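Local coordinates for putative acetyltransferase Sthe_0691 (Sphaerobacter thermophilus, PDB 3SHP) that probably transfers an acetyl group from acetyl-coenzyme A to an acceptor substrate, as a GNAT-type acetyltransferase would, at the interface of chains A and B and the interface of chains A and C. Numbering follows the deposited sequence. Chains: chain A/B/C, Putative acetyltransferase Sthe_0691.

Contact 1: the interface of chains A and B. Residues chain A 37-38, 40-41, 43, 79; chain B 147-150, 158.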
loop_
_atom_site.group_PDB
_atom_site.type_symbol
_atom_site.label_atom_id
_atom_site.label_comp_id
_atom_site.label_asym_id
_atom_site.label_seq_id
_atom_site.Cartn_x
_atom_site.Cartn_y
_atom_site.Cartn_z
ATOM N N VAL A 37 -4.517 -8.017 -18.549
ATOM C CA VAL A 37 -5.716 -8.757 -19.019
ATOM C C VAL A 37 -5.720 -8.975 -20.534
ATOM O O VAL A 37 -6.208 -9.995 -21.015
ATOM C CB VAL A 37 -7.070 -8.168 -18.531
ATOM C CG1 VAL A 37 -7.150 -8.246 -17.002
ATOM C CG2 VAL A 37 -7.272 -6.705 -18.996
ATOM N N ASN A 38 -5.151 -8.030 -21.272
ATOM C CA ASN A 38 -5.057 -8.156 -22.720
ATOM C C ASN A 38 -3.900 -7.271 -23.177
ATOM O O ASN A 38 -3.285 -6.590 -22.340
ATOM C CB ASN A 38 -6.384 -7.724 -23.370
ATOM C CG ASN A 38 -6.845 -6.374 -22.871
ATOM O OD1 ASN A 38 -6.081 -5.386 -22.862
ATOM N ND2 ASN A 38 -8.089 -6.320 -22.422
ATOM N N ALA A 40 -4.408 -5.060 -25.819
ATOM C CA ALA A 40 -5.037 -3.780 -26.181
ATOM C C ALA A 40 -6.370 -3.658 -25.457
ATOM O O ALA A 40 -7.323 -4.402 -25.746
ATOM C CB ALA A 40 -5.204 -3.618 -27.694
ATOM N N ARG A 41 -6.380 -2.707 -24.519
ATOM C CA ARG A 41 -7.444 -2.343 -23.598
ATOM C C ARG A 41 -8.886 -2.146 -24.100
ATOM O O ARG A 41 -9.845 -2.387 -23.358
ATOM C CB ARG A 41 -7.059 -0.962 -23.074
ATOM C CG ARG A 41 -6.795 -0.901 -21.700
ATOM C CD ARG A 41 -6.181 0.452 -21.442
ATOM N NE ARG A 41 -4.758 0.372 -21.743
ATOM C CZ ARG A 41 -3.791 0.995 -21.068
ATOM N NH1 ARG A 41 -2.526 0.824 -21.460
ATOM N NH2 ARG A 41 -4.078 1.755 -20.000
ATOM N N GLU A 43 -11.344 -1.694 -28.024
ATOM C CA GLU A 43 -11.373 -2.024 -29.443
ATOM C C GLU A 43 -12.790 -1.725 -29.933
ATOM O O GLU A 43 -13.731 -1.738 -29.133
ATOM C CB GLU A 43 -11.017 -3.507 -29.641
ATOM C CG GLU A 43 -11.964 -4.443 -28.890
ATOM C CD GLU A 43 -11.464 -5.866 -28.743
ATOM O OE1 GLU A 43 -12.259 -6.779 -29.087
ATOM O OE2 GLU A 43 -10.325 -6.092 -28.234
ATOM N N GLU A 79 -0.965 -10.132 -28.309
ATOM C CA GLU A 79 -1.935 -11.156 -27.906
ATOM C C GLU A 79 -2.767 -11.579 -29.122
ATOM O O GLU A 79 -3.464 -10.754 -29.717
ATOM C CB GLU A 79 -2.814 -10.628 -26.748
ATOM C CG GLU A 79 -4.019 -11.492 -26.415
ATOM C CD GLU A 79 -5.204 -10.719 -25.818
ATOM O OE1 GLU A 79 -5.240 -9.457 -25.875
ATOM O OE2 GLU A 79 -6.116 -11.399 -25.297
ATOM N N ARG B 147 -15.653 -2.368 -27.093
ATOM C CA ARG B 147 -15.473 -3.497 -26.197
ATOM C C ARG B 147 -14.133 -3.337 -25.473
ATOM O O ARG B 147 -13.097 -3.108 -26.120
ATOM C CB ARG B 147 -15.450 -4.802 -26.985
ATOM C CG ARG B 147 -15.331 -6.026 -26.089
ATOM C CD ARG B 147 -15.159 -7.320 -26.893
ATOM N NE ARG B 147 -16.216 -7.575 -27.879
ATOM C CZ ARG B 147 -17.393 -8.162 -27.604
ATOM N NH1 ARG B 147 -17.704 -8.546 -26.351
ATOM N NH2 ARG B 147 -18.271 -8.367 -28.589
HETATM N N MSE B 148 -14.161 -3.435 -24.147
HETATM C CA MSE B 148 -12.953 -3.445 -23.348
HETATM C C MSE B 148 -12.854 -4.824 -22.714
HETATM O O MSE B 148 -13.548 -5.118 -21.727
HETATM C CB MSE B 148 -13.023 -2.344 -22.289
HETATM C CG MSE B 148 -13.140 -0.919 -22.895
HETATM SE SE MSE B 148 -12.994 0.472 -21.541
HETATM C CE MSE B 148 -11.188 0.068 -20.867
ATOM N N ARG B 149 -12.027 -5.685 -23.293
ATOM C CA ARG B 149 -12.017 -7.107 -22.896
ATOM C C ARG B 149 -11.532 -7.329 -21.478
ATOM O O ARG B 149 -10.457 -6.885 -21.099
ATOM C CB ARG B 149 -11.277 -8.014 -23.891
ATOM C CG ARG B 149 -12.032 -8.153 -25.220
ATOM C CD ARG B 149 -11.330 -9.072 -26.236
ATOM N NE ARG B 149 -10.076 -8.500 -26.748
ATOM C CZ ARG B 149 -8.862 -8.942 -26.426
ATOM N NH1 ARG B 149 -8.724 -9.979 -25.617
ATOM N NH2 ARG B 149 -7.778 -8.352 -26.926
ATOM N N GLU B 150 -12.373 -7.995 -20.706
ATOM C CA GLU B 150 -12.016 -8.437 -19.372
ATOM C C GLU B 150 -11.593 -7.305 -18.494
ATOM O O GLU B 150 -10.731 -7.458 -17.640
ATOM C CB GLU B 150 -10.925 -9.487 -19.459
ATOM C CG GLU B 150 -11.470 -10.709 -20.131
ATOM C CD GLU B 150 -10.707 -11.873 -19.754
ATOM O OE1 GLU B 150 -9.487 -11.861 -20.004
ATOM O OE2 GLU B 150 -11.300 -12.790 -19.184
ATOM N N ARG B 158 -13.479 -12.457 -15.115
ATOM C CA ARG B 158 -13.580 -11.061 -15.509
ATOM C C ARG B 158 -14.531 -10.971 -16.674
ATOM O O ARG B 158 -14.685 -11.940 -17.407
ATOM C CB ARG B 158 -12.213 -10.512 -15.903
ATOM C CG ARG B 158 -11.167 -10.661 -14.786
ATOM C CD ARG B 158 -9.872 -9.941 -15.122
ATOM N NE ARG B 158 -10.017 -8.480 -15.171
ATOM C CZ ARG B 158 -9.891 -7.679 -14.121
ATOM N NH1 ARG B 158 -9.625 -8.199 -12.907
ATOM N NH2 ARG B 158 -10.037 -6.360 -14.283
HETATM O O HOH W 1 -10.074 -4.772 -25.547
HETATM O O HOH W 2 -15.020 -6.647 -30.240
HETATM O O HOH W 3 -9.794 -4.015 -21.086
#
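A:Val37 lays its CG1 methyl against the B:Arg158 side chain at about a right angle, 3.7 Å from CD. This small apolar centre belongs to a two-fold interface between copies of a probable GNAT-family acetyltransferase, in which strand 43-44 of one chain bridges strand 143-148 of the other. B:Arg158 is held from its own chain, NE donating to the backbone O of B:Glu150 (174° at H). Further out, the antiparallel bridge is carried by B:Arg147 N donating to A:Glu43 O at 2.9 Å. The polar rim is organised by B:Arg149, whose guanidinium meets two carboxylates in its own plane. Its NE makes a salt-bridging hydrogen bond to A:Glu43 OE2 at 2.8 Å, on the syn side but 26° out of the carboxylate plane. A:Glu79 comes tip to tip into an end-on salt bridge, NH2 donating to OE1 and NH1 to OE2, each at 3.0 Å. A bend at chi3 (-69°) turns NE and the guanidinium of B:Arg149 off the line of its extended CA-CB-CG-CD stretch. Water 1 joins A:Glu43 OE2 and A:Ala40 O to the backbone N of B:Arg149, while water 3 links A:Arg41 O with B:Arg149 O. At the outer edge water 2 connects A:Glu43 OE1 to B:Arg147 NE, 2.8 Å from that nitrogen.

Contact 2: the interface of chains A and C. Residues chain A 28-32, 34; chain C 35-37, 154-155.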
loop_
_atom_site.group_PDB
_atom_site.type_symbol
_atom_site.label_atom_id
_atom_site.label_comp_id
_atom_site.label_asym_id
_atom_site.label_seq_id
_atom_site.Cartn_x
_atom_site.Cartn_y
_atom_site.Cartn_z
ATOM N N ALA A 28 14.092 -5.750 -15.577
ATOM C CA ALA A 28 13.130 -5.928 -14.470
ATOM C C ALA A 28 12.721 -4.640 -13.756
ATOM O O ALA A 28 11.592 -4.537 -13.239
ATOM C CB ALA A 28 13.633 -6.969 -13.450
ATOM N N ALA A 29 13.637 -3.670 -13.707
ATOM C CA ALA A 29 13.350 -2.374 -13.069
ATOM C C ALA A 29 12.163 -1.683 -13.753
ATOM O O ALA A 29 11.314 -1.094 -13.087
ATOM C CB ALA A 29 14.588 -1.483 -13.092
ATOM N N TRP A 30 12.069 -1.795 -15.076
ATOM C CA TRP A 30 10.969 -1.135 -15.770
ATOM C C TRP A 30 10.010 -2.073 -16.495
ATOM O O TRP A 30 8.901 -1.668 -16.845
ATOM C CB TRP A 30 11.499 -0.109 -16.762
ATOM C CG TRP A 30 12.435 -0.680 -17.776
ATOM C CD1 TRP A 30 13.776 -0.853 -17.630
ATOM C CD2 TRP A 30 12.103 -1.165 -19.091
ATOM N NE1 TRP A 30 14.306 -1.410 -18.771
ATOM C CE2 TRP A 30 13.303 -1.601 -19.686
ATOM C CE3 TRP A 30 10.897 -1.278 -19.822
ATOM C CZ2 TRP A 30 13.352 -2.136 -20.979
ATOM C CZ3 TRP A 30 10.941 -1.809 -21.111
ATOM C CH2 TRP A 30 12.168 -2.230 -21.677
ATOM N N PHE A 31 10.430 -3.298 -16.763
ATOM C CA PHE A 31 9.553 -4.168 -17.526
ATOM C C PHE A 31 8.811 -5.119 -16.615
ATOM O O PHE A 31 9.426 -5.895 -15.901
ATOM C CB PHE A 31 10.301 -4.933 -18.592
ATOM C CG PHE A 31 9.415 -5.845 -19.394
ATOM C CD1 PHE A 31 8.565 -5.327 -20.357
ATOM C CD2 PHE A 31 9.411 -7.225 -19.159
ATOM C CE1 PHE A 31 7.727 -6.169 -21.095
ATOM C CE2 PHE A 31 8.583 -8.084 -19.902
ATOM C CZ PHE A 31 7.731 -7.544 -20.866
ATOM N N ASP A 32 7.486 -5.058 -16.655
ATOM C CA ASP A 32 6.671 -5.879 -15.784
ATOM C C ASP A 32 6.387 -7.148 -16.562
ATOM O O ASP A 32 5.738 -7.111 -17.586
ATOM C CB ASP A 32 5.378 -5.144 -15.434
ATOM C CG ASP A 32 4.552 -5.851 -14.378
ATOM O OD1 ASP A 32 4.924 -6.950 -13.922
ATOM O OD2 ASP A 32 3.511 -5.277 -13.980
ATOM N N ARG A 34 4.590 -9.584 -15.467
ATOM C CA ARG A 34 3.301 -10.155 -15.129
ATOM C C ARG A 34 2.314 -9.861 -16.251
ATOM O O ARG A 34 2.470 -8.881 -16.992
ATOM C CB ARG A 34 2.804 -9.636 -13.779
ATOM C CG ARG A 34 3.813 -9.801 -12.621
ATOM C CD ARG A 34 3.302 -9.033 -11.392
ATOM N NE ARG A 34 3.107 -7.611 -11.716
ATOM C CZ ARG A 34 2.593 -6.700 -10.899
ATOM N NH1 ARG A 34 2.200 -7.040 -9.681
ATOM N NH2 ARG A 34 2.458 -5.446 -11.312
ATOM N N PHE C 35 7.296 -5.299 -8.600
ATOM C CA PHE C 35 6.053 -5.873 -9.137
ATOM C C PHE C 35 5.647 -7.245 -8.520
ATOM O O PHE C 35 5.573 -8.247 -9.255
ATOM C CB PHE C 35 6.142 -6.044 -10.667
ATOM C CG PHE C 35 6.496 -4.791 -11.434
ATOM C CD1 PHE C 35 5.648 -3.688 -11.450
ATOM C CD2 PHE C 35 7.658 -4.742 -12.183
ATOM C CE1 PHE C 35 5.979 -2.544 -12.164
ATOM C CE2 PHE C 35 7.997 -3.603 -12.910
ATOM C CZ PHE C 35 7.154 -2.497 -12.899
ATOM N N PRO C 36 5.376 -7.317 -7.187
ATOM C CA PRO C 36 4.982 -8.662 -6.639
ATOM C C PRO C 36 3.698 -9.293 -7.253
ATOM O O PRO C 36 2.815 -8.561 -7.672
ATOM C CB PRO C 36 4.775 -8.405 -5.130
ATOM C CG PRO C 36 5.110 -6.960 -4.871
ATOM C CD PRO C 36 5.605 -6.301 -6.131
ATOM N N VAL C 37 3.610 -10.629 -7.319
ATOM C CA VAL C 37 2.296 -11.325 -7.492
ATOM C C VAL C 37 1.603 -11.521 -6.104
ATOM O O VAL C 37 0.374 -11.418 -5.966
ATOM C CB VAL C 37 2.360 -12.677 -8.310
ATOM C CG1 VAL C 37 3.079 -12.505 -9.653
ATOM C CG2 VAL C 37 3.000 -13.831 -7.509
ATOM N N ARG C 154 -1.551 -8.964 -10.507
ATOM C CA ARG C 154 -1.066 -9.147 -11.862
ATOM C C ARG C 154 -0.766 -7.737 -12.380
ATOM O O ARG C 154 -0.740 -6.789 -11.597
ATOM C CB ARG C 154 -2.154 -9.807 -12.705
ATOM C CG ARG C 154 -2.562 -11.216 -12.234
ATOM C CD ARG C 154 -1.391 -12.177 -12.353
ATOM N NE ARG C 154 -1.808 -13.576 -12.280
ATOM C CZ ARG C 154 -1.104 -14.536 -11.681
ATOM N NH1 ARG C 154 0.076 -14.268 -11.118
ATOM N NH2 ARG C 154 -1.588 -15.762 -11.630
ATOM N N ALA C 155 -0.574 -7.579 -13.684
ATOM C CA ALA C 155 -0.233 -6.279 -14.209
ATOM C C ALA C 155 -1.520 -5.469 -14.394
ATOM O O ALA C 155 -2.367 -5.831 -15.231
ATOM C CB ALA C 155 0.526 -6.430 -15.511
#
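A:Asp32 OD1, a carboxylate oxygen lying 3.7 Å from C:Phe35 CG, accepts from both the backbone N and NE of A:Arg34. The N-H of the backbone arrives from above the carboxylate plane, whereas NE, at 2.9 Å from OD1, uses the syn lone pair. NH2 of A:Arg34 completes a side-on salt bridge to A:Asp32 OD2, also 2.9 Å long. This intrachain pair forms the chain A side of a loop-to-loop interface that is not an exact two-fold and may be a crystal contact. With CG anti to the backbone N (chi1 -172°), the A:Asp32 carboxylate lies over one face of the C:Phe35 ring, their planes 8° apart and CG 3.9 Å from the ring centroid. The guanidinium of A:Arg34 is sandwiched: C:Arg154 O sits 3.3 Å above the centre of one face, and C:Phe35 CB lies against the other. NH1 donates to C:Pro36 O at 2.6 Å, a bent bond (126° at H). An alanine in place of A:Arg34 would probably leave the A:Asp32 carboxylate freer to turn over the phenyl ring and C:Pro36 O without this donor. Alongside, A:Arg34 and C:Val37 run past each other in opposite directions, CD lying 3.9 Å from CG1.

Contact 3: the interface of chains A and B. Residues chain A 42, 146-149; chain B 41-42, 146, 148.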
loop_
_atom_site.group_PDB
_atom_site.type_symbol
_atom_site.label_atom_id
_atom_site.label_comp_id
_atom_site.label_asym_id
_atom_site.label_seq_id
_atom_site.Cartn_x
_atom_site.Cartn_y
_atom_site.Cartn_z
ATOM N N ALA A 42 -9.009 -1.567 -25.292
ATOM C CA ALA A 42 -10.300 -1.286 -25.890
ATOM C C ALA A 42 -10.193 -1.559 -27.365
ATOM O O ALA A 42 -9.089 -1.614 -27.912
ATOM C CB ALA A 42 -10.669 0.151 -25.660
ATOM N N VAL A 146 -10.823 4.180 -31.368
ATOM C CA VAL A 146 -11.306 4.381 -30.013
ATOM C C VAL A 146 -10.501 5.487 -29.376
ATOM O O VAL A 146 -9.290 5.576 -29.577
ATOM C CB VAL A 146 -11.174 3.081 -29.152
ATOM C CG1 VAL A 146 -11.629 3.300 -27.684
ATOM C CG2 VAL A 146 -11.963 1.936 -29.775
ATOM N N ARG A 147 -11.188 6.341 -28.624
ATOM C CA ARG A 147 -10.539 7.347 -27.801
ATOM C C ARG A 147 -10.822 7.030 -26.329
ATOM O O ARG A 147 -11.985 6.821 -25.947
ATOM C CB ARG A 147 -11.095 8.731 -28.118
ATOM C CG ARG A 147 -10.403 9.834 -27.332
ATOM C CD ARG A 147 -11.066 11.201 -27.545
ATOM N NE ARG A 147 -11.158 11.626 -28.946
ATOM C CZ ARG A 147 -10.176 12.242 -29.625
ATOM N NH1 ARG A 147 -8.984 12.496 -29.051
ATOM N NH2 ARG A 147 -10.383 12.608 -30.893
HETATM N N MSE A 148 -9.766 6.976 -25.522
HETATM C CA MSE A 148 -9.898 6.827 -24.088
HETATM C C MSE A 148 -9.389 8.116 -23.460
HETATM O O MSE A 148 -8.171 8.333 -23.358
HETATM C CB MSE A 148 -9.091 5.617 -23.616
HETATM C CG MSE A 148 -9.568 4.280 -24.245
HETATM SE SE MSE A 148 -8.682 2.736 -23.457
HETATM C CE MSE A 148 -9.264 2.959 -21.588
ATOM N N ARG A 149 -10.310 8.991 -23.074
ATOM C CA ARG A 149 -9.928 10.355 -22.658
ATOM C C ARG A 149 -9.114 10.385 -21.380
ATOM O O ARG A 149 -9.515 9.841 -20.361
ATOM C CB ARG A 149 -11.115 11.328 -22.590
ATOM C CG ARG A 149 -11.670 11.661 -23.982
ATOM C CD ARG A 149 -12.849 12.650 -23.955
ATOM N NE ARG A 149 -14.062 12.072 -23.361
ATOM C CZ ARG A 149 -14.546 12.407 -22.166
ATOM N NH1 ARG A 149 -13.945 13.334 -21.440
ATOM N NH2 ARG A 149 -15.645 11.819 -21.698
ATOM N N ARG B 41 -14.958 5.865 -19.776
ATOM C CA ARG B 41 -13.596 5.457 -20.078
ATOM C C ARG B 41 -13.097 5.400 -21.533
ATOM O O ARG B 41 -11.907 5.606 -21.795
ATOM C CB ARG B 41 -13.505 4.006 -19.614
ATOM C CG ARG B 41 -12.604 3.772 -18.569
ATOM C CD ARG B 41 -12.861 2.366 -18.088
ATOM N NE ARG B 41 -13.980 2.402 -17.155
ATOM C CZ ARG B 41 -14.093 1.652 -16.058
ATOM N NH1 ARG B 41 -15.180 1.796 -15.295
ATOM N NH2 ARG B 41 -13.124 0.791 -15.711
ATOM N N ALA B 42 -13.981 4.970 -22.431
ATOM C CA ALA B 42 -13.655 4.832 -23.837
ATOM C C ALA B 42 -14.855 5.266 -24.633
ATOM O O ALA B 42 -15.969 5.323 -24.103
ATOM C CB ALA B 42 -13.325 3.400 -24.149
ATOM N N VAL B 146 -17.898 0.070 -28.253
ATOM C CA VAL B 146 -16.552 -0.258 -27.817
ATOM C C VAL B 146 -16.621 -1.473 -26.924
ATOM O O VAL B 146 -17.539 -1.605 -26.115
ATOM C CB VAL B 146 -15.892 0.925 -27.033
ATOM C CG1 VAL B 146 -14.477 0.563 -26.508
ATOM C CG2 VAL B 146 -15.820 2.176 -27.900
HETATM N N MSE B 148 -14.161 -3.435 -24.147
HETATM C CA MSE B 148 -12.953 -3.445 -23.348
HETATM C C MSE B 148 -12.854 -4.824 -22.714
HETATM O O MSE B 148 -13.548 -5.118 -21.727
HETATM C CB MSE B 148 -13.023 -2.344 -22.289
HETATM C CG MSE B 148 -13.140 -0.919 -22.895
HETATM SE SE MSE B 148 -12.994 0.472 -21.541
HETATM C CE MSE B 148 -11.188 0.068 -20.867
HETATM O O HOH W 4 -10.079 6.956 -20.167
#
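A:Met148 and B:Met148, both selenomethionines, reach toward each other tip to tip, with their CE methyls 3.5 Å apart. They belong to the apolar middle of the two-fold interface, where strand 143-148 of each chain faces the segment just before strand 43-44 of the other. The hydrophobic contacts come in symmetric pairs. CG of A:Met148 packs against the B:Ala42 CB methyl at 3.9 Å, and the exchanged pair, A:Ala42 CB with B:Met148 CG, has the same spacing. Each alanine methyl also touches a valine: B:Ala42 CB lies 3.9 Å from A:Val146 CG1, and A:Ala42 CB stands likewise to B:Val146. The two valines meet tip to tip through CG1, 4.1 Å apart; CG1 is anti to the backbone N (chi1 178°), a setting that aims this branch across the interface. In A:Met148 a turn at chi3 (60°) directs CE out of the line of the chain and toward its counterpart.

Backbone carbonyls supply the second kind of contact. B:Arg41 O lies 3.3 Å from A:Met148 CA and also faces the CB and CG of that side chain, while A:Arg147 O stands beside B:Ala42 CA. Direct polar bonds are absent from this patch, and the polar link is through solvent: water 4 bridges the chains, 2.9 Å from A:Arg149 O and 2.8 Å from B:Arg41 O.

Contacts 1 and 3 are neighbouring parts of one two-fold interface, their C-alpha centres about 11 Å apart, and B:Met148 belongs to both. Apolar packing near the axis in contact 3 thus passes directly into the strand pairing and salt bridges of contact 1, each of which recurs with the chains exchanged. Contact 2 joins a different partner, its C-alpha centre about 19 Å from that of contact 1 and about 24 Å from that of contact 3. Val37 serves both interfaces, as A:Val37 in contact 1 and C:Val37 in contact 2. Together they could link copies within the deposited eight-chain assembly, though its biological relevance is not established by the coordinates.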